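Porphyranase B (Zobellia galactanivorans, PDB 3JUU) hydrolyses the sulfated red-algal polysaccharide porphyran at (1->4) linkages between beta-D-galactose and alpha-L-galactose-6-sulfate, releasing mostly disaccharides. Local coordinates at residues A[148-159]-A[244-252]; A[26-34]-A[101-110]. One frame throughout, in Å; residues are numbered along the deposited sequence.

Contact 1. Residues A[148-159]-A[244-252]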
# COMPACT_ATOMS: atom_id res chain seq x y z
N GLU A 148 -1.92 5.87 -0.94
CA GLU A 148 -1.77 5.70 -2.40
C GLU A 148 -1.34 7.05 -2.93
O GLU A 148 -1.86 8.09 -2.53
CB GLU A 148 -3.08 5.29 -3.09
CG GLU A 148 -3.53 3.89 -2.69
CD GLU A 148 -4.82 3.52 -3.33
OE1 GLU A 148 -4.75 3.17 -4.55
OE2 GLU A 148 -5.87 3.59 -2.61
N SER A 149 -0.32 7.04 -3.78
CA SER A 149 0.25 8.29 -4.29
C SER A 149 0.61 8.06 -5.75
O SER A 149 0.73 6.90 -6.17
CB SER A 149 1.55 8.65 -3.46
OG SER A 149 1.99 9.95 -3.92
N VAL A 150 0.73 9.15 -6.51
CA VAL A 150 1.55 9.11 -7.75
C VAL A 150 2.56 10.26 -7.67
O VAL A 150 2.38 11.23 -6.87
CB VAL A 150 0.66 9.27 -9.05
CG1 VAL A 150 -0.33 8.11 -9.18
CG2 VAL A 150 -0.07 10.68 -9.16
N GLY A 151 3.57 10.22 -8.54
CA GLY A 151 4.60 11.26 -8.52
C GLY A 151 4.37 12.30 -9.62
O GLY A 151 4.96 13.38 -9.53
N GLN A 152 3.60 11.98 -10.68
CA GLN A 152 3.45 12.88 -11.81
C GLN A 152 2.00 12.79 -12.24
O GLN A 152 1.54 11.72 -12.59
CB GLN A 152 4.38 12.44 -13.01
CG GLN A 152 4.15 13.37 -14.22
CD GLN A 152 5.07 13.00 -15.41
OE1 GLN A 152 6.10 12.37 -15.22
NE2 GLN A 152 4.68 13.37 -16.62
N ILE A 153 1.27 13.90 -12.17
CA ILE A 153 -0.17 13.84 -12.42
C ILE A 153 -0.36 14.11 -13.95
O ILE A 153 0.16 15.12 -14.50
CB ILE A 153 -0.88 14.93 -11.57
CG1 ILE A 153 -0.91 14.50 -10.05
CG2 ILE A 153 -2.31 15.09 -12.09
CD1 ILE A 153 -0.93 15.73 -9.26
N THR A 154 -1.01 13.19 -14.64
CA THR A 154 -1.13 13.22 -16.10
C THR A 154 -2.60 13.37 -16.56
O THR A 154 -2.88 13.35 -17.73
CB THR A 154 -0.51 11.93 -16.76
OG1 THR A 154 -1.16 10.74 -16.26
CG2 THR A 154 0.96 11.86 -16.48
N ASN A 155 -3.50 13.53 -15.62
CA ASN A 155 -4.92 13.72 -15.90
C ASN A 155 -5.21 15.10 -15.30
O ASN A 155 -4.79 15.35 -14.20
CB ASN A 155 -5.67 12.69 -15.11
CG ASN A 155 -7.16 12.67 -15.42
OD1 ASN A 155 -7.72 13.66 -15.93
ND2 ASN A 155 -7.84 11.56 -15.05
N ASP A 156 -5.91 16.00 -16.00
CA ASP A 156 -6.21 17.33 -15.37
C ASP A 156 -7.54 17.37 -14.60
O ASP A 156 -7.99 18.45 -14.20
CB ASP A 156 -6.13 18.48 -16.39
CG ASP A 156 -7.11 18.31 -17.52
OD1 ASP A 156 -7.03 19.13 -18.47
OD2 ASP A 156 -7.96 17.37 -17.47
N ALA A 157 -8.15 16.22 -14.37
CA ALA A 157 -9.36 16.15 -13.51
C ALA A 157 -9.15 16.86 -12.16
O ALA A 157 -8.11 16.64 -11.48
CB ALA A 157 -9.75 14.67 -13.29
N ASP A 158 -10.12 17.68 -11.76
CA ASP A 158 -10.02 18.43 -10.53
C ASP A 158 -9.87 17.54 -9.27
O ASP A 158 -9.07 17.86 -8.40
CB ASP A 158 -11.22 19.38 -10.40
CG ASP A 158 -10.93 20.57 -9.50
OD1 ASP A 158 -11.57 20.65 -8.42
OD2 ASP A 158 -10.03 21.40 -9.84
N TRP A 159 -10.63 16.45 -9.17
CA TRP A 159 -10.53 15.56 -7.99
C TRP A 159 -9.07 15.13 -7.60
O TRP A 159 -8.76 14.89 -6.41
CB TRP A 159 -11.48 14.35 -8.15
CG TRP A 159 -11.02 13.19 -9.07
CD1 TRP A 159 -11.37 12.99 -10.42
CD2 TRP A 159 -10.15 12.07 -8.72
NE1 TRP A 159 -10.76 11.82 -10.90
CE2 TRP A 159 -10.02 11.24 -9.88
CE3 TRP A 159 -9.48 11.68 -7.52
CZ2 TRP A 159 -9.23 10.03 -9.88
CZ3 TRP A 159 -8.68 10.47 -7.53
CH2 TRP A 159 -8.58 9.68 -8.71
N THR A 244 0.10 0.94 -12.73
CA THR A 244 -0.54 2.06 -13.48
C THR A 244 -2.02 2.12 -13.02
O THR A 244 -2.69 1.08 -12.87
CB THR A 244 -0.45 1.79 -15.01
OG1 THR A 244 -0.87 0.42 -15.22
CG2 THR A 244 1.05 1.94 -15.51
N TYR A 245 -2.51 3.32 -12.81
CA TYR A 245 -3.93 3.57 -12.62
C TYR A 245 -4.56 4.04 -13.94
O TYR A 245 -3.96 4.82 -14.65
CB TYR A 245 -4.06 4.77 -11.67
CG TYR A 245 -3.68 4.49 -10.25
CD1 TYR A 245 -4.32 3.51 -9.52
CD2 TYR A 245 -2.74 5.33 -9.61
CE1 TYR A 245 -4.04 3.34 -8.11
CE2 TYR A 245 -2.49 5.17 -8.26
CZ TYR A 245 -3.11 4.16 -7.53
OH TYR A 245 -2.80 4.07 -6.18
N ASP A 246 -5.77 3.58 -14.26
CA ASP A 246 -6.43 4.02 -15.50
C ASP A 246 -6.62 5.50 -15.56
O ASP A 246 -6.66 6.10 -16.66
CB ASP A 246 -7.81 3.35 -15.57
CG ASP A 246 -7.72 1.86 -15.97
OD1 ASP A 246 -6.61 1.31 -16.25
OD2 ASP A 246 -8.76 1.23 -15.95
N TRP A 247 -6.75 6.15 -14.39
CA TRP A 247 -7.08 7.57 -14.39
C TRP A 247 -5.85 8.45 -14.44
O TRP A 247 -5.98 9.68 -14.47
CB TRP A 247 -7.95 7.92 -13.14
CG TRP A 247 -7.42 7.28 -11.90
CD1 TRP A 247 -7.79 6.10 -11.36
CD2 TRP A 247 -6.43 7.84 -11.01
NE1 TRP A 247 -7.11 5.87 -10.21
CE2 TRP A 247 -6.29 6.93 -9.95
CE3 TRP A 247 -5.68 8.99 -11.03
CZ2 TRP A 247 -5.39 7.12 -8.90
CZ3 TRP A 247 -4.75 9.21 -9.96
CH2 TRP A 247 -4.64 8.27 -8.92
N ASN A 248 -4.65 7.82 -14.44
CA ASN A 248 -3.41 8.57 -14.58
C ASN A 248 -2.59 7.94 -15.74
O ASN A 248 -1.68 7.10 -15.52
CB ASN A 248 -2.61 8.54 -13.25
CG ASN A 248 -1.71 9.77 -13.09
OD1 ASN A 248 -0.51 9.62 -12.82
ND2 ASN A 248 -2.27 11.00 -13.34
N PRO A 249 -2.92 8.34 -16.97
CA PRO A 249 -2.39 7.66 -18.13
C PRO A 249 -0.91 7.95 -18.45
O PRO A 249 -0.26 8.77 -17.79
CB PRO A 249 -3.29 8.19 -19.31
CG PRO A 249 -3.86 9.50 -18.79
CD PRO A 249 -3.95 9.35 -17.33
N VAL A 250 -0.43 7.28 -19.49
CA VAL A 250 1.00 7.34 -19.79
C VAL A 250 1.29 8.73 -20.43
O VAL A 250 0.53 9.18 -21.29
CB VAL A 250 1.31 6.27 -20.89
CG1 VAL A 250 2.86 6.33 -21.25
CG2 VAL A 250 0.96 4.83 -20.39
N PRO A 251 2.36 9.44 -20.00
CA PRO A 251 2.70 10.76 -20.60
C PRO A 251 3.31 10.60 -22.00
O PRO A 251 3.74 9.52 -22.37
CB PRO A 251 3.82 11.32 -19.68
CG PRO A 251 3.94 10.37 -18.51
CD PRO A 251 3.27 9.06 -18.88
N LYS A 252 3.42 11.69 -22.73
CA LYS A 252 3.75 11.60 -24.17
C LYS A 252 5.18 11.10 -24.42
O LYS A 252 5.52 10.68 -25.54
CB LYS A 252 3.56 13.02 -24.79
CG LYS A 252 2.07 13.33 -25.05
CD LYS A 252 1.88 14.76 -25.55
CE LYS A 252 0.37 15.11 -25.61
NZ LYS A 252 0.04 16.03 -26.80

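Contact 2. Residues A[26-34]-A[101-110]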
# COMPACT_ATOMS: atom_id res chain seq x y z
N GLU A 26 0.96 -2.77 25.68
CA GLU A 26 2.20 -2.53 24.96
C GLU A 26 2.08 -2.98 23.50
O GLU A 26 1.23 -3.77 23.17
CB GLU A 26 3.37 -3.24 25.64
CG GLU A 26 3.24 -4.71 25.83
CD GLU A 26 4.42 -5.24 26.67
OE1 GLU A 26 5.60 -4.93 26.30
OE2 GLU A 26 4.16 -5.93 27.69
N TRP A 27 2.93 -2.43 22.65
CA TRP A 27 2.92 -2.81 21.22
C TRP A 27 3.96 -3.91 21.03
O TRP A 27 5.10 -3.74 21.47
CB TRP A 27 3.37 -1.61 20.40
CG TRP A 27 2.41 -0.48 20.39
CD1 TRP A 27 2.56 0.69 21.02
CD2 TRP A 27 1.15 -0.42 19.72
NE1 TRP A 27 1.49 1.52 20.76
CE2 TRP A 27 0.58 0.86 20.01
CE3 TRP A 27 0.43 -1.32 18.93
CZ2 TRP A 27 -0.65 1.26 19.53
CZ3 TRP A 27 -0.82 -0.96 18.49
CH2 TRP A 27 -1.36 0.36 18.77
N LYS A 28 3.58 -5.00 20.36
CA LYS A 28 4.46 -6.13 20.12
C LYS A 28 4.64 -6.36 18.59
O LYS A 28 3.63 -6.57 17.88
CB LYS A 28 3.84 -7.39 20.78
CG LYS A 28 4.65 -8.71 20.55
CD LYS A 28 3.99 -9.92 21.26
CE LYS A 28 4.50 -11.28 20.75
NZ LYS A 28 3.33 -12.24 20.84
N LEU A 29 5.89 -6.35 18.15
CA LEU A 29 6.20 -6.60 16.72
C LEU A 29 5.69 -7.90 16.23
O LEU A 29 5.87 -8.96 16.89
CB LEU A 29 7.71 -6.46 16.45
CG LEU A 29 7.99 -6.28 14.92
CD1 LEU A 29 7.66 -4.84 14.54
CD2 LEU A 29 9.52 -6.52 14.70
N ILE A 30 4.96 -7.86 15.11
CA ILE A 30 4.54 -9.08 14.44
C ILE A 30 5.69 -9.41 13.44
O ILE A 30 5.82 -8.80 12.36
CB ILE A 30 3.23 -8.93 13.69
CG1 ILE A 30 2.10 -8.51 14.67
CG2 ILE A 30 2.84 -10.22 12.87
CD1 ILE A 30 0.92 -7.95 13.86
N GLU A 31 6.53 -10.36 13.83
CA GLU A 31 7.80 -10.61 13.12
C GLU A 31 7.55 -11.01 11.68
O GLU A 31 8.21 -10.51 10.78
CB GLU A 31 8.58 -11.78 13.78
CG GLU A 31 8.93 -11.51 15.17
CD GLU A 31 9.94 -10.43 15.24
OE1 GLU A 31 10.79 -10.35 14.32
OE2 GLU A 31 9.88 -9.65 16.20
N ASN A 32 6.61 -11.90 11.43
CA ASN A 32 6.41 -12.37 10.06
C ASN A 32 5.69 -11.40 9.08
O ASN A 32 5.40 -11.74 7.92
CB ASN A 32 5.77 -13.77 10.05
CG ASN A 32 4.31 -13.77 10.51
OD1 ASN A 32 3.63 -12.72 10.63
ND2 ASN A 32 3.81 -14.97 10.73
N MET A 33 5.35 -10.19 9.59
CA MET A 33 4.79 -9.10 8.76
C MET A 33 5.60 -7.84 8.89
O MET A 33 5.11 -6.72 8.57
CB MET A 33 3.32 -8.85 9.13
CG MET A 33 2.45 -10.06 8.86
SD MET A 33 0.71 -9.78 9.26
CE MET A 33 0.26 -8.74 7.84
N SER A 34 6.85 -7.97 9.32
CA SER A 34 7.69 -6.83 9.52
C SER A 34 9.07 -7.08 8.88
O SER A 34 9.51 -8.21 8.86
CB SER A 34 7.86 -6.52 11.02
OG SER A 34 6.56 -6.33 11.62
N SER A 101 2.59 -9.59 1.61
CA SER A 101 2.97 -10.48 2.77
C SER A 101 2.37 -11.85 2.61
O SER A 101 1.18 -11.99 2.29
CB SER A 101 2.59 -9.83 4.15
OG SER A 101 1.17 -9.77 4.32
N ARG A 102 3.17 -12.90 2.78
CA ARG A 102 2.58 -14.24 2.67
C ARG A 102 1.84 -14.58 3.99
O ARG A 102 0.98 -15.46 3.98
CB ARG A 102 3.69 -15.27 2.45
CG ARG A 102 4.40 -15.07 1.16
CD ARG A 102 5.43 -16.24 0.97
NE ARG A 102 6.23 -15.99 -0.22
CZ ARG A 102 5.91 -16.43 -1.45
NH1 ARG A 102 4.77 -17.10 -1.67
NH2 ARG A 102 6.72 -16.17 -2.47
N ASN A 103 2.14 -13.88 5.08
CA ASN A 103 1.41 -14.04 6.36
C ASN A 103 0.43 -12.87 6.61
O ASN A 103 0.70 -11.75 6.18
CB ASN A 103 2.42 -14.15 7.50
CG ASN A 103 3.25 -15.43 7.40
OD1 ASN A 103 2.70 -16.53 7.62
ND2 ASN A 103 4.52 -15.30 7.04
N GLY A 104 -0.73 -13.18 7.21
CA GLY A 104 -1.77 -12.13 7.46
C GLY A 104 -2.04 -11.99 8.95
O GLY A 104 -1.52 -12.78 9.80
N MET A 105 -2.86 -10.99 9.27
CA MET A 105 -3.29 -10.78 10.65
C MET A 105 -4.69 -10.09 10.61
O MET A 105 -5.12 -9.51 9.61
CB MET A 105 -2.19 -9.96 11.41
CG MET A 105 -2.43 -9.55 12.96
SD MET A 105 -2.87 -11.09 13.87
CE MET A 105 -1.26 -12.01 13.76
N THR A 106 -5.40 -10.19 11.74
CA THR A 106 -6.63 -9.37 11.95
C THR A 106 -6.35 -8.38 13.07
O THR A 106 -5.95 -8.78 14.17
CB THR A 106 -7.83 -10.29 12.29
OG1 THR A 106 -7.85 -11.41 11.38
CG2 THR A 106 -9.18 -9.50 12.10
N TYR A 107 -6.57 -7.09 12.78
CA TYR A 107 -6.31 -5.94 13.68
C TYR A 107 -4.83 -5.69 13.88
O TYR A 107 -4.00 -6.53 13.52
CB TYR A 107 -7.04 -6.05 15.07
CG TYR A 107 -8.46 -6.49 14.90
CD1 TYR A 107 -9.34 -5.81 14.07
CD2 TYR A 107 -8.89 -7.69 15.48
CE1 TYR A 107 -10.67 -6.29 13.86
CE2 TYR A 107 -10.20 -8.16 15.29
CZ TYR A 107 -11.07 -7.41 14.50
OH TYR A 107 -12.35 -7.88 14.26
N GLY A 108 -4.51 -4.54 14.44
CA GLY A 108 -3.17 -4.20 14.79
C GLY A 108 -2.73 -2.85 14.22
O GLY A 108 -3.57 -2.09 13.72
N TYR A 109 -1.44 -2.50 14.35
CA TYR A 109 -0.95 -1.22 13.88
C TYR A 109 0.07 -1.53 12.75
O TYR A 109 1.00 -2.35 12.95
CB TYR A 109 -0.26 -0.41 15.05
CG TYR A 109 0.10 0.99 14.58
CD1 TYR A 109 -0.92 1.99 14.51
CD2 TYR A 109 1.41 1.33 14.10
CE1 TYR A 109 -0.66 3.22 13.99
CE2 TYR A 109 1.67 2.62 13.59
CZ TYR A 109 0.60 3.56 13.53
OH TYR A 109 0.88 4.85 13.08
N TYR A 110 -0.04 -0.84 11.60
CA TYR A 110 0.78 -1.21 10.44
C TYR A 110 1.33 0.04 9.91
O TYR A 110 0.54 0.97 9.58
CB TYR A 110 -0.11 -1.86 9.35
CG TYR A 110 -0.73 -3.13 9.87
CD1 TYR A 110 -0.08 -4.36 9.62
CD2 TYR A 110 -1.92 -3.13 10.61
CE1 TYR A 110 -0.62 -5.55 10.12
CE2 TYR A 110 -2.43 -4.28 11.09
CZ TYR A 110 -1.77 -5.50 10.86
OH TYR A 110 -2.31 -6.68 11.33
O HOH W 1 4.63 -12.47 5.62
O HOH W 2 0.95 -12.99 11.14

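Contact 1. Residues A[148-159]-A[244-252]
The phenol of Tyr-245 donates its OH to Glu-148 OE1, 2.7 Å away, reaching it on the anti side and 23° out of the carboxylate plane. Glu-148 is the assigned proton donor and closes the ExDxxE catalytic motif of family GH16, which starts at the nucleophile Glu-143 on the same strand of the jelly roll. The bond is consistent with Tyr-245 positioning the acid. Its side chain also lies close to Glu-243 and Arg-57, both assigned to substrate binding. Two residues further on, Val-150 CG1 abuts the edge of the phenol ring, in its plane, 3.7 Å from Tyr-245 CD2. Trp-247 carries the aromatic side of the contact. One face of its indole lies against Tyr-245 CB. Trp-159 comes edge first, its CH2 over the centre of the opposite face, with the centroids of the two six-membered rings 4.9 Å apart and their planes at 62°. Phe-163 adds another edge-to-face partner for Trp-247. Polar bonds tie the loops further along. Asn-155 ND2 lies 2.7 Å from Trp-247 O in a bond whose donor is less surely placed, while its OD1 takes Ala-157 N at 3.0 Å in an Asx turn. Thr-154 packs CG2 against Pro-251 CG at 3.9 Å. Its OG1, set between the backbone N and the carbonyl carbon (chi1 59°), donates to Pro-249 O at 2.7 Å, slightly tilted from the carbonyl plane.

Contact 2. Residues A[26-34]-A[101-110]
The two backbones pass each other in opposite senses without pairing as strands. The CA atoms of Trp-27 and Tyr-109 are 8.4 Å apart, and those of Asn-32 and Asn-103 are 6.4 Å apart. Both strands, 26-29 and 108-115, pair instead with strand 264-276 of the jelly roll. At the strand end, the edge of the Tyr-109 ring is turned toward the face of Trp-27, with planes at 58°. Tyr-109 CB also rests 3.5 Å from Trp-27 CZ3. Trp-27 NE1 is hydrogen-bonded to Asp-19 outside the two segments. Next along, Ile-30 CD1 packs against Met-105 CG. Met-33 then reaches in. Its extended chain puts SD 3.6 Å from Met-105 CB, and the bend at chi3 (75°) swings CE toward Tyr-110 CE1 and Asn-103 O. An alanine here, without CG, SD and CE, is likely to leave a gap between Met-105, Gly-104 and Tyr-110. At the far end the amides of Asn-32 and Asn-103 stack flat, planes 2° apart, with Asn-32 ND2 3.4 Å from Asn-103 CG. Two waters bridge the same place. Water 1 donates to Asn-32 O and accepts from Asn-103 N (2.9 Å) and ND2. Water 2 donates to Asn-32 OD1 and to Gly-104 O (2.8 Å). The direct contacts are van der Waals and stacking, and polar groups beside the asparagines are linked through water, so the fit probably depends on shape more than on direct bonds.

Overall arrangement
From the N terminus, contact 2 comes first. It brings 101-110 back to 26-34 and closes a loop of 66 residues that includes strands 73-87 and 90-101. Contact 1 opens only afterwards, at the end of strand 141-150. It closes a loop of 84 residues when the chain returns at 244-252, just after strand 237-242. The two loops follow in series and neither nest nor cross. The centres of contact 1 and contact 2 lie about 32 Å apart, on opposite sides of the chain's centre, and their nearest atoms about 12 Å apart. Contact 2 fastens the N-terminal strand to the beta-sandwich, away from the active site. Contact 1 joins loops beside the catalytic strand.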